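Local coordinates for cytochrome P450 268A2 Cyp268A2 (Mycobacterium marinum, PDB 6BLD), which belongs to the cytochrome P450 family of heme-thiolate proteins and carries an iron protoporphyrin IX group buried within a largely helical fold, at residues H156-L161 with T264-I269; E160-T165 with R379-A384; L187-D192 with A411-P416; G272-T277 with G399-V404. All blocks are in the same frame, centred on the assembly; numbering follows the deposited sequence.

Contact 1: H156-L161 with T264-I269. With HEM (protoporphyrin IX containing Fe), chain B.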
# COMPACT_ATOMS: atom_id res chain seq x y z
N HIS A 156 -0.08 3.72 -18.97
CA HIS A 156 0.71 4.76 -19.61
C HIS A 156 1.15 5.87 -18.66
O HIS A 156 1.81 6.81 -19.10
CB HIS A 156 -0.08 5.38 -20.78
CG HIS A 156 -0.15 4.50 -21.98
ND1 HIS A 156 -0.73 3.25 -21.96
CD2 HIS A 156 0.30 4.68 -23.25
CE1 HIS A 156 -0.64 2.70 -23.16
NE2 HIS A 156 -0.03 3.55 -23.96
N CYS A 157 0.82 5.78 -17.37
CA CYS A 157 1.19 6.84 -16.45
C CYS A 157 1.26 6.36 -15.00
O CYS A 157 2.31 6.49 -14.36
CB CYS A 157 0.19 8.00 -16.55
SG CYS A 157 0.59 9.41 -15.49
N ALA A 158 0.16 5.80 -14.49
CA ALA A 158 0.08 5.50 -13.06
C ALA A 158 1.16 4.51 -12.63
O ALA A 158 1.70 4.62 -11.52
CB ALA A 158 -1.31 4.96 -12.72
N LYS A 159 1.47 3.53 -13.47
CA LYS A 159 2.46 2.52 -13.13
C LYS A 159 3.89 2.93 -13.48
O LYS A 159 4.83 2.28 -13.02
CB LYS A 159 2.13 1.20 -13.82
CG LYS A 159 2.41 1.20 -15.32
CD LYS A 159 2.75 -0.19 -15.83
CE LYS A 159 3.36 -0.12 -17.22
NZ LYS A 159 3.50 -1.46 -17.85
N GLU A 160 4.07 4.00 -14.26
CA GLU A 160 5.39 4.31 -14.80
C GLU A 160 6.28 5.02 -13.79
O GLU A 160 7.44 4.66 -13.62
CB GLU A 160 5.24 5.15 -16.07
CG GLU A 160 5.18 4.33 -17.35
CD GLU A 160 6.19 3.20 -17.36
OE1 GLU A 160 7.40 3.47 -17.22
OE2 GLU A 160 5.77 2.03 -17.52
N LEU A 161 5.75 6.05 -13.11
CA LEU A 161 6.57 6.82 -12.18
C LEU A 161 7.03 5.99 -10.98
O LEU A 161 8.19 6.10 -10.58
CB LEU A 161 5.83 8.07 -11.71
CG LEU A 161 6.70 9.01 -10.86
CD1 LEU A 161 7.94 9.43 -11.62
CD2 LEU A 161 5.91 10.22 -10.40
N THR A 264 1.25 0.85 -4.16
CA THR A 264 0.55 1.89 -3.41
C THR A 264 0.51 3.21 -4.18
O THR A 264 -0.57 3.79 -4.36
CB THR A 264 1.23 2.09 -2.05
OG1 THR A 264 2.61 2.40 -2.25
CG2 THR A 264 1.10 0.83 -1.21
N THR A 265 1.67 3.69 -4.63
CA THR A 265 1.70 4.96 -5.36
C THR A 265 0.95 4.85 -6.68
O THR A 265 0.26 5.80 -7.08
CB THR A 265 3.16 5.37 -5.61
OG1 THR A 265 3.88 5.30 -4.38
CG2 THR A 265 3.22 6.79 -6.15
N ARG A 266 1.06 3.71 -7.35
CA ARG A 266 0.37 3.53 -8.63
C ARG A 266 -1.14 3.66 -8.47
O ARG A 266 -1.80 4.29 -9.30
CB ARG A 266 0.75 2.17 -9.23
CG ARG A 266 -0.28 1.55 -10.15
CD ARG A 266 0.17 0.15 -10.55
NE ARG A 266 -0.72 -0.48 -11.52
CZ ARG A 266 -0.35 -1.45 -12.35
NH1 ARG A 266 0.90 -1.90 -12.33
NH2 ARG A 266 -1.23 -1.97 -13.20
N GLN A 267 -1.70 3.09 -7.40
CA GLN A 267 -3.14 3.19 -7.19
C GLN A 267 -3.53 4.60 -6.76
O GLN A 267 -4.58 5.11 -7.17
CB GLN A 267 -3.61 2.16 -6.16
CG GLN A 267 -3.28 0.71 -6.51
CD GLN A 267 -3.55 0.36 -7.96
OE1 GLN A 267 -4.55 0.79 -8.54
NE2 GLN A 267 -2.67 -0.45 -8.54
N THR A 268 -2.70 5.25 -5.94
CA THR A 268 -3.01 6.61 -5.51
C THR A 268 -3.04 7.58 -6.68
O THR A 268 -3.84 8.52 -6.70
CB THR A 268 -1.99 7.07 -4.46
OG1 THR A 268 -1.94 6.12 -3.39
CG2 THR A 268 -2.39 8.43 -3.88
N ILE A 269 -2.19 7.35 -7.69
CA ILE A 269 -2.20 8.21 -8.87
C ILE A 269 -3.48 8.01 -9.66
O ILE A 269 -4.11 8.98 -10.11
CB ILE A 269 -0.95 7.95 -9.73
CG1 ILE A 269 0.31 8.43 -9.00
CG2 ILE A 269 -1.07 8.64 -11.08
CD1 ILE A 269 1.60 7.86 -9.56
CHA HEM B . 4.84 0.33 5.24
CHB HEM B . 7.78 1.13 1.47
CHC HEM B . 4.48 4.10 -0.48
CHD HEM B . 1.28 2.58 2.85
C1A HEM B . 5.93 0.29 4.40
C2A HEM B . 7.15 -0.46 4.61
C3A HEM B . 7.96 -0.24 3.58
C4A HEM B . 7.28 0.66 2.66
CMA HEM B . 9.37 -0.83 3.38
CAA HEM B . 7.46 -1.35 5.83
CBA HEM B . 7.96 -0.46 6.97
CGA HEM B . 8.10 -1.26 8.24
O1A HEM B . 8.82 -0.80 9.16
O2A HEM B . 7.51 -2.37 8.32
C1B HEM B . 7.18 2.05 0.64
C2B HEM B . 7.79 2.70 -0.49
C3B HEM B . 6.90 3.53 -1.04
C4B HEM B . 5.67 3.43 -0.27
CMB HEM B . 9.24 2.49 -0.99
CAB HEM B . 7.23 4.39 -2.28
CBB HEM B . 6.39 5.30 -2.77
C1C HEM B . 3.32 3.96 0.26
C2C HEM B . 2.07 4.67 0.05
C3C HEM B . 1.19 4.24 0.97
C4C HEM B . 1.85 3.25 1.79
CMC HEM B . 1.86 5.72 -1.07
CAC HEM B . -0.28 4.65 1.23
CBC HEM B . -0.86 5.72 0.67
C1D HEM B . 1.95 1.85 3.80
C2D HEM B . 1.38 1.27 5.00
C3D HEM B . 2.36 0.64 5.66
C4D HEM B . 3.59 0.81 4.91
CMD HEM B . -0.10 1.36 5.41
CAD HEM B . 2.22 -0.12 7.00
CBD HEM B . 2.17 0.88 8.15
CGD HEM B . 1.98 0.18 9.47
O1D HEM B . 1.86 0.89 10.50
O2D HEM B . 1.92 -1.07 9.48
NA HEM B . 6.05 0.96 3.20
NB HEM B . 5.88 2.52 0.75
NC HEM B . 3.14 3.10 1.33
ND HEM B . 3.30 1.56 3.78
FE HEM B . 4.65 2.23 2.39
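Arg266 points CG away from its own backbone N (chi1 153°) and runs extended to NE, which carries its side chain past Ala158 and along Lys159. The methylene CB of Lys159 lies over one face of the guanidinium, 3.7 Å from Arg266 NH1. The amine of Lys159 goes elsewhere: with chi1 at 73° the extended chain leads away from Arg266, and NZ forms salt bridges with Glu155 and Glu178. What meets Arg266 here is therefore the aliphatic root of a lysine, and the two like charges stay apart, with Lys159 NZ 6.1 Å from Arg266 NH1. The backbones come close at Ala158, whose O rests 3.4 Å from Arg266 CA in a CH···O contact. No conventional donor reaches this buried carbonyl in the model, so the polarised CH is a modest substitute. Ile269, one helical turn on, fills the other part of the contact, its CG2 branch 4.0 Å from Ala158 CB and its CD1 3.8 Å from Ala158 O. On the same helix Thr264 O takes bonds from both the N and OG1 of Thr268, while Thr264 OG1, hydrogen-bonded to Ala260 O, approaches the heme to 3.0 Å at C1C. Thr264 and Thr265 belong to the acid-threonine region of the long central helix of P450s. That helix, 247-278, is flanked here by the break between helices 153-158 and 160-170; Val154 and Phe153 extend the packing on Arg266 and Ile269, and Leu382 of helix 375-392 covers Ile269 as well.

Contact 2: E160-T165 with R379-A384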
# COMPACT_ATOMS: atom_id res chain seq x y z
N GLU A 160 4.07 4.00 -14.26
CA GLU A 160 5.39 4.31 -14.80
C GLU A 160 6.28 5.02 -13.79
O GLU A 160 7.44 4.66 -13.62
CB GLU A 160 5.24 5.15 -16.07
CG GLU A 160 5.18 4.33 -17.35
CD GLU A 160 6.19 3.20 -17.36
OE1 GLU A 160 7.40 3.47 -17.22
OE2 GLU A 160 5.77 2.03 -17.52
N LEU A 161 5.75 6.05 -13.11
CA LEU A 161 6.57 6.82 -12.18
C LEU A 161 7.03 5.99 -10.98
O LEU A 161 8.19 6.10 -10.58
CB LEU A 161 5.83 8.07 -11.71
CG LEU A 161 6.70 9.01 -10.86
CD1 LEU A 161 7.94 9.43 -11.62
CD2 LEU A 161 5.91 10.22 -10.40
N PRO A 162 6.16 5.17 -10.36
CA PRO A 162 6.65 4.34 -9.24
C PRO A 162 7.78 3.41 -9.61
O PRO A 162 8.76 3.31 -8.86
CB PRO A 162 5.39 3.57 -8.81
CG PRO A 162 4.27 4.46 -9.18
CD PRO A 162 4.69 5.08 -10.48
N ILE A 163 7.70 2.72 -10.75
CA ILE A 163 8.74 1.75 -11.09
C ILE A 163 10.03 2.46 -11.48
O ILE A 163 11.13 1.99 -11.17
CB ILE A 163 8.26 0.79 -12.19
CG1 ILE A 163 9.30 -0.30 -12.44
CG2 ILE A 163 7.94 1.53 -13.48
CD1 ILE A 163 9.58 -1.18 -11.23
N ARG A 164 9.93 3.61 -12.16
CA ARG A 164 11.12 4.37 -12.50
C ARG A 164 11.81 4.90 -11.25
O ARG A 164 13.03 4.82 -11.12
CB ARG A 164 10.77 5.52 -13.44
CG ARG A 164 10.46 5.07 -14.86
CD ARG A 164 10.71 6.20 -15.85
NE ARG A 164 9.99 5.99 -17.10
CZ ARG A 164 10.06 6.82 -18.14
NH1 ARG A 164 10.81 7.91 -18.07
NH2 ARG A 164 9.37 6.55 -19.25
N THR A 165 11.03 5.45 -10.31
CA THR A 165 11.60 5.93 -9.06
C THR A 165 12.17 4.79 -8.24
O THR A 165 13.26 4.91 -7.66
CB THR A 165 10.53 6.68 -8.25
OG1 THR A 165 9.88 7.64 -9.10
CG2 THR A 165 11.17 7.40 -7.07
N ARG A 379 5.15 11.02 -1.37
CA ARG A 379 4.65 12.38 -1.50
C ARG A 379 5.38 13.13 -2.60
O ARG A 379 4.77 13.90 -3.35
CB ARG A 379 4.80 13.12 -0.16
CG ARG A 379 3.92 12.57 0.94
CD ARG A 379 4.20 13.25 2.27
NE ARG A 379 3.22 12.88 3.28
CZ ARG A 379 3.52 12.34 4.46
NH1 ARG A 379 4.79 12.13 4.79
NH2 ARG A 379 2.56 12.03 5.32
N ALA A 380 6.69 12.92 -2.72
CA ALA A 380 7.45 13.58 -3.79
C ALA A 380 6.98 13.11 -5.16
O ALA A 380 6.94 13.89 -6.12
CB ALA A 380 8.94 13.32 -3.61
N GLN A 381 6.62 11.83 -5.28
CA GLN A 381 6.13 11.31 -6.56
C GLN A 381 4.77 11.90 -6.92
O GLN A 381 4.54 12.25 -8.08
CB GLN A 381 6.06 9.79 -6.52
CG GLN A 381 7.42 9.11 -6.44
CD GLN A 381 7.31 7.60 -6.58
OE1 GLN A 381 6.70 7.10 -7.53
NE2 GLN A 381 7.91 6.88 -5.65
N LEU A 382 3.88 12.02 -5.93
CA LEU A 382 2.54 12.54 -6.20
C LEU A 382 2.57 14.02 -6.53
O LEU A 382 1.82 14.49 -7.38
CB LEU A 382 1.61 12.27 -5.02
CG LEU A 382 1.58 10.82 -4.53
CD1 LEU A 382 0.95 10.72 -3.15
CD2 LEU A 382 0.88 9.93 -5.54
N ARG A 383 3.42 14.78 -5.84
CA ARG A 383 3.59 16.19 -6.18
C ARG A 383 4.10 16.37 -7.60
O ARG A 383 3.66 17.27 -8.33
CB ARG A 383 4.53 16.87 -5.18
CG ARG A 383 3.98 16.99 -3.76
CD ARG A 383 4.84 17.94 -2.92
NE ARG A 383 6.26 17.63 -3.03
CZ ARG A 383 6.93 16.88 -2.16
NH1 ARG A 383 6.31 16.37 -1.11
NH2 ARG A 383 8.22 16.65 -2.34
N ALA A 384 5.04 15.51 -8.02
CA ALA A 384 5.66 15.67 -9.33
C ALA A 384 4.73 15.24 -10.46
O ALA A 384 4.63 15.93 -11.47
CB ALA A 384 6.96 14.88 -9.38
O HOH W 1 8.17 3.96 -6.28
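The amide of Gln381 is sandwiched: Thr165 lies over one face, and Thr265 of the long helix 247-278 puts its CG2 against the other, offset toward OE1. On the Thr165 side the whole side chain is spread across the amide, with CB 3.7 Å from Gln381 CD and CG2 3.6 Å from Gln381 NE2. Past the oxygen end, Gln381 OE1 comes 3.2 Å from Pro162 CA; Pro162 N has no hydrogen to offer, and no direct hydrogen bond joins the two segments. A water does so instead, accepting from Gln381 NE2 (3.0 Å) and donating to Pro162 O (2.7 Å). Gln381, straight past CG, spans the gap between the helices and also lines the heme pocket. Leu161 runs alongside it the other way and sets CD2 3.4 Å from the backbone O of Gln381. Thr165 turns its hydroxyl beside its own backbone N (chi1 -49°), from where OG1 donates to Leu161 O at 2.7 Å; that carbonyl also receives Thr165 N, the two donors coming from opposite faces of its plane. The axes of the short segments pass 10.7 Å apart at 135°, a wide spacing filled largely by Gln381, with Leu161 and Thr165 reaching toward it. Helices 160-170 and 375-392 correspond to E and L of the P450 core bundle; helix 123-147 reaches Thr165 through Ile133 and Ala380 through Val126, and helix 247-278 closes over Pro162 at Asn262.

Contact 3: L187-D192 with A411-P416. With DXJ ((3E,5E)-6,10-dimethylundeca-3,5,9-trien-2-one), chain C.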
# COMPACT_ATOMS: atom_id res chain seq x y z
N LEU A 187 1.24 -9.60 -7.04
CA LEU A 187 1.25 -10.15 -5.69
C LEU A 187 0.14 -9.61 -4.81
O LEU A 187 -0.05 -10.12 -3.70
CB LEU A 187 2.61 -9.89 -5.03
CG LEU A 187 3.78 -10.58 -5.73
CD1 LEU A 187 5.08 -10.37 -4.97
CD2 LEU A 187 3.49 -12.07 -5.89
N VAL A 188 -0.61 -8.61 -5.27
CA VAL A 188 -1.76 -8.10 -4.53
C VAL A 188 -3.06 -8.28 -5.31
O VAL A 188 -4.10 -7.78 -4.90
CB VAL A 188 -1.57 -6.62 -4.14
CG1 VAL A 188 -0.28 -6.45 -3.34
CG2 VAL A 188 -1.55 -5.74 -5.38
N SER A 189 -3.01 -9.00 -6.43
CA SER A 189 -4.17 -9.19 -7.30
C SER A 189 -4.64 -10.64 -7.34
O SER A 189 -5.17 -11.10 -8.35
CB SER A 189 -3.87 -8.69 -8.71
OG SER A 189 -3.18 -7.45 -8.69
N TRP A 190 -4.45 -11.38 -6.24
CA TRP A 190 -4.79 -12.80 -6.23
C TRP A 190 -6.29 -13.05 -6.20
O TRP A 190 -6.71 -14.19 -6.41
CB TRP A 190 -4.12 -13.49 -5.04
CG TRP A 190 -4.65 -13.08 -3.69
CD1 TRP A 190 -5.77 -13.55 -3.08
CD2 TRP A 190 -4.06 -12.14 -2.79
NE1 TRP A 190 -5.93 -12.95 -1.85
CE2 TRP A 190 -4.89 -12.08 -1.65
CE3 TRP A 190 -2.91 -11.34 -2.83
CZ2 TRP A 190 -4.60 -11.25 -0.57
CZ3 TRP A 190 -2.63 -10.52 -1.75
CH2 TRP A 190 -3.48 -10.48 -0.64
N ALA A 191 -7.10 -12.03 -5.93
CA ALA A 191 -8.55 -12.16 -5.93
C ALA A 191 -9.20 -11.54 -7.16
O ALA A 191 -10.42 -11.37 -7.19
CB ALA A 191 -9.14 -11.54 -4.66
N ASP A 192 -8.40 -11.20 -8.18
CA ASP A 192 -8.90 -10.53 -9.37
C ASP A 192 -9.08 -11.55 -10.49
O ASP A 192 -8.07 -12.00 -11.06
CB ASP A 192 -7.94 -9.43 -9.81
CG ASP A 192 -8.49 -8.57 -10.93
OD1 ASP A 192 -9.64 -8.80 -11.36
OD2 ASP A 192 -7.77 -7.66 -11.39
N ALA A 411 -7.40 -1.01 -5.60
CA ALA A 411 -6.67 -0.91 -6.85
C ALA A 411 -7.61 -0.66 -8.02
O ALA A 411 -8.77 -1.08 -8.02
CB ALA A 411 -5.84 -2.17 -7.11
N ILE A 412 -7.08 0.02 -9.04
CA ILE A 412 -7.76 0.24 -10.30
C ILE A 412 -7.00 -0.54 -11.37
O ILE A 412 -5.83 -0.25 -11.64
CB ILE A 412 -7.86 1.73 -10.66
CG1 ILE A 412 -8.81 2.45 -9.71
CG2 ILE A 412 -8.31 1.90 -12.10
CD1 ILE A 412 -8.84 3.96 -9.90
N ARG A 413 -7.66 -1.53 -11.97
CA ARG A 413 -7.01 -2.35 -12.99
C ARG A 413 -6.69 -1.52 -14.23
O ARG A 413 -5.55 -1.52 -14.72
CB ARG A 413 -7.89 -3.55 -13.35
CG ARG A 413 -7.34 -4.41 -14.48
CD ARG A 413 -5.96 -4.95 -14.15
NE ARG A 413 -5.95 -5.70 -12.89
CZ ARG A 413 -4.87 -5.84 -12.12
NH1 ARG A 413 -3.72 -5.29 -12.48
NH2 ARG A 413 -4.95 -6.54 -11.00
N SER A 414 -7.68 -0.81 -14.76
CA SER A 414 -7.49 0.03 -15.92
C SER A 414 -8.47 1.19 -15.85
O SER A 414 -9.51 1.12 -15.18
CB SER A 414 -7.67 -0.75 -17.23
OG SER A 414 -8.98 -1.30 -17.31
N MET A 415 -8.14 2.27 -16.56
CA MET A 415 -8.95 3.47 -16.55
C MET A 415 -8.55 4.38 -17.70
O MET A 415 -7.43 4.91 -17.71
CB MET A 415 -8.79 4.21 -15.21
CG MET A 415 -9.57 5.51 -15.12
SD MET A 415 -9.37 6.30 -13.51
CE MET A 415 -7.66 6.81 -13.58
N PRO A 416 -9.41 4.56 -18.70
CA PRO A 416 -9.07 5.45 -19.81
C PRO A 416 -9.05 6.90 -19.35
O PRO A 416 -9.65 7.29 -18.35
CB PRO A 416 -10.20 5.20 -20.82
CG PRO A 416 -11.35 4.72 -19.99
CD PRO A 416 -10.74 3.95 -18.85
C10 DXJ C . 2.94 -9.57 -0.57
C13 DXJ C . 1.16 -12.66 -1.97
C01 DXJ C . 2.59 -1.55 2.43
C02 DXJ C . 2.55 -2.75 1.48
C03 DXJ C . 3.36 -3.77 1.68
C04 DXJ C . 1.58 -2.75 0.30
C05 DXJ C . 3.33 -4.98 0.75
C06 DXJ C . 3.28 -6.30 1.51
C07 DXJ C . 3.59 -7.51 0.63
C08 DXJ C . 2.64 -8.36 0.31
C09 DXJ C . 5.02 -7.75 0.15
C11 DXJ C . 2.04 -10.53 -0.68
C12 DXJ C . 2.31 -11.76 -1.54
O14 DXJ C . 3.42 -12.01 -1.88
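Asp192 OD2 is gripped twice by Arg413, whose NE and NH2 both donate to this one oxygen, each at 3.1 Å. The guanidinium comes side-on and its plane lies 17° from that of the carboxylate. NH2 meets the anti lone pair of OD2, whereas NE approaches nearly along the C-O axis. The remaining hydrogen of NH2 goes to Ser189 OG, 3.0 Å away and within the guanidinium plane, with an angle of 151° at the hydrogen. To arrive there Arg413 folds at its second and third torsions, chi2 being 58°. NH1 forms a salt bridge with Asp185, and Ser189 OG donates to Asp185 O, so two acids and a serine fix the rotation of the guanidinium, and the acids probably stabilise its charge. Ser189 to Asp192 is a type I beta turn in the linker that follows helix 177-186, the F-G region that covers the pocket in P450s; Asp192 is also the N-cap of helix 193-196, its OD1 bonding weakly to Arg194 N. Arg413 stands where strand 411-418 turns a corner in the C-terminal antiparallel sheet. The other end of the linker lines the ligand pocket: Leu187 O is 3.3 Å from C13 of (3E,5E)-6,10-dimethylundeca-3,5,9-trien-2-one, and Leu187 CB lies 3.9 Å from its O14, the ligand being hydrogen-bonded to Gln209 NE2. Trp190 meets C13 obliquely, its NE1 bonded to Glu89.

Contact 4: G272-T277 with G399-V404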
# COMPACT_ATOMS: atom_id res chain seq x y z
N GLY A 272 -6.29 9.41 -7.75
CA GLY A 272 -6.20 10.86 -7.69
C GLY A 272 -6.75 11.54 -8.93
O GLY A 272 -7.44 12.56 -8.83
N LEU A 273 -6.44 10.99 -10.11
CA LEU A 273 -6.96 11.57 -11.34
C LEU A 273 -8.48 11.50 -11.39
O LEU A 273 -9.14 12.45 -11.83
CB LEU A 273 -6.34 10.87 -12.56
CG LEU A 273 -6.76 11.43 -13.92
CD1 LEU A 273 -6.08 12.76 -14.19
CD2 LEU A 273 -6.46 10.43 -15.03
N LYS A 274 -9.04 10.38 -10.95
CA LYS A 274 -10.50 10.25 -10.90
C LYS A 274 -11.10 11.21 -9.89
O LYS A 274 -12.18 11.78 -10.13
CB LYS A 274 -10.88 8.80 -10.57
CG LYS A 274 -12.38 8.57 -10.44
CD LYS A 274 -13.11 8.88 -11.73
CE LYS A 274 -14.55 8.39 -11.69
NZ LYS A 274 -14.69 7.22 -10.77
N ALA A 275 -10.43 11.41 -8.75
CA ALA A 275 -10.92 12.36 -7.76
C ALA A 275 -10.90 13.79 -8.29
O ALA A 275 -11.83 14.56 -8.05
CB ALA A 275 -10.10 12.25 -6.48
N LEU A 276 -9.84 14.15 -9.01
CA LEU A 276 -9.80 15.47 -9.64
C LEU A 276 -10.88 15.63 -10.69
O LEU A 276 -11.41 16.73 -10.88
CB LEU A 276 -8.42 15.72 -10.25
CG LEU A 276 -7.25 15.83 -9.27
CD1 LEU A 276 -5.95 16.10 -10.02
CD2 LEU A 276 -7.51 16.91 -8.23
N THR A 277 -11.23 14.54 -11.38
CA THR A 277 -12.31 14.60 -12.36
C THR A 277 -13.67 14.72 -11.68
O THR A 277 -14.54 15.46 -12.15
CB THR A 277 -12.27 13.36 -13.26
OG1 THR A 277 -11.01 13.30 -13.94
CG2 THR A 277 -13.39 13.41 -14.30
N GLY A 399 -11.61 8.41 -17.15
CA GLY A 399 -12.78 7.70 -17.60
C GLY A 399 -13.33 6.75 -16.56
O GLY A 399 -13.17 6.95 -15.36
N ASP A 400 -13.98 5.69 -17.04
CA ASP A 400 -14.58 4.70 -16.15
C ASP A 400 -13.49 3.79 -15.58
O ASP A 400 -12.84 3.07 -16.35
CB ASP A 400 -15.61 3.87 -16.89
CG ASP A 400 -16.98 4.51 -16.90
OD1 ASP A 400 -17.28 5.31 -15.98
OD2 ASP A 400 -17.77 4.21 -17.82
N PRO A 401 -13.26 3.79 -14.28
CA PRO A 401 -12.24 2.91 -13.71
C PRO A 401 -12.75 1.49 -13.54
O PRO A 401 -13.94 1.25 -13.32
CB PRO A 401 -11.94 3.55 -12.34
CG PRO A 401 -12.77 4.82 -12.27
CD PRO A 401 -13.88 4.65 -13.25
N VAL A 402 -11.83 0.55 -13.65
CA VAL A 402 -12.09 -0.87 -13.41
C VAL A 402 -11.39 -1.22 -12.10
O VAL A 402 -10.16 -1.35 -12.06
CB VAL A 402 -11.62 -1.75 -14.56
CG1 VAL A 402 -11.87 -3.22 -14.25
CG2 VAL A 402 -12.31 -1.36 -15.86
N TYR A 403 -12.17 -1.37 -11.03
CA TYR A 403 -11.60 -1.62 -9.72
C TYR A 403 -11.28 -3.10 -9.54
O TYR A 403 -12.00 -3.98 -10.04
CB TYR A 403 -12.57 -1.16 -8.63
CG TYR A 403 -12.72 0.34 -8.57
CD1 TYR A 403 -11.78 1.13 -7.92
CD2 TYR A 403 -13.80 0.97 -9.17
CE1 TYR A 403 -11.92 2.50 -7.86
CE2 TYR A 403 -13.95 2.35 -9.12
CZ TYR A 403 -13.00 3.11 -8.46
OH TYR A 403 -13.14 4.48 -8.41
N VAL A 404 -10.19 -3.37 -8.83
CA VAL A 404 -9.70 -4.73 -8.63
C VAL A 404 -10.37 -5.30 -7.39
O VAL A 404 -10.26 -4.70 -6.31
CB VAL A 404 -8.17 -4.76 -8.49
CG1 VAL A 404 -7.70 -6.15 -8.09
CG2 VAL A 404 -7.51 -4.31 -9.78
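Lys274 packs tightly against Pro401 and more loosely against Gly399 and Tyr403. The two side chains run at about a right angle, the lysine end meeting the CG-CD rim of Pro401: NZ comes 3.4 Å from Pro401 CG and 3.7 Å from Pro401 CD, with CE at 4.0 Å from the same CG. Two bends produce this approach: after a chi1 that sets CG opposite the backbone N, chi2 turns the chain (62°), and chi4 at -28° departs from a staggered value to bring the amine to that edge of the ring. Further back, Lys274 CD passes 4.1 Å from Gly399 O, a touch made by the backbone of a residue that has no side chain. Helix 247-278, the long central helix of P450s, is near its C-terminal end here, and it meets the turn that leads into strand 402-404 of the C-terminal antiparallel sheet. Gly399 is tied into that sheet by a backbone bond to Pro416, and Val402 by bonds to Arg413 and Ser414. One turn along the helix, Thr277 OG1 donates to Leu273 O at 2.9 Å, opposite in face to the backbone N of Thr277, and accepts from Ala398 N just before the turn, a firmer polar link between helix and sheet than any Lys274 makes. Toward the surface the fit slackens. Tyr403, an exposed residue, brings its OH no nearer than 3.9 Å to Lys274 NZ, without a hydrogen bond, and the amine has a long, weak ion pair with Asp278, while Asp400 OD1 stays 6.1 Å from it.

In the fold
Contacts 1 and 4 share helix 247-278 in successive segments, with centres about 12 Å apart. Contact 2 lies about 7 Å from contact 1, centre to centre; they share Glu160 and Leu161 and touch where Pro162 CG packs on Thr265 and Arg266. Contact 3 crosses contacts 1 and 2 along the chain and encloses contact 4. Its strand 411-418 pairs with 402-404 of contact 4 in the C-terminal sheet and reaches contact 1 through Gln267 OE1 and Ile412 N, a probable hydrogen bond. The long helix thus joins the helical bundle beside the heme to this sheet, and contact 3 extends the connection to the linker lining the ligand pocket.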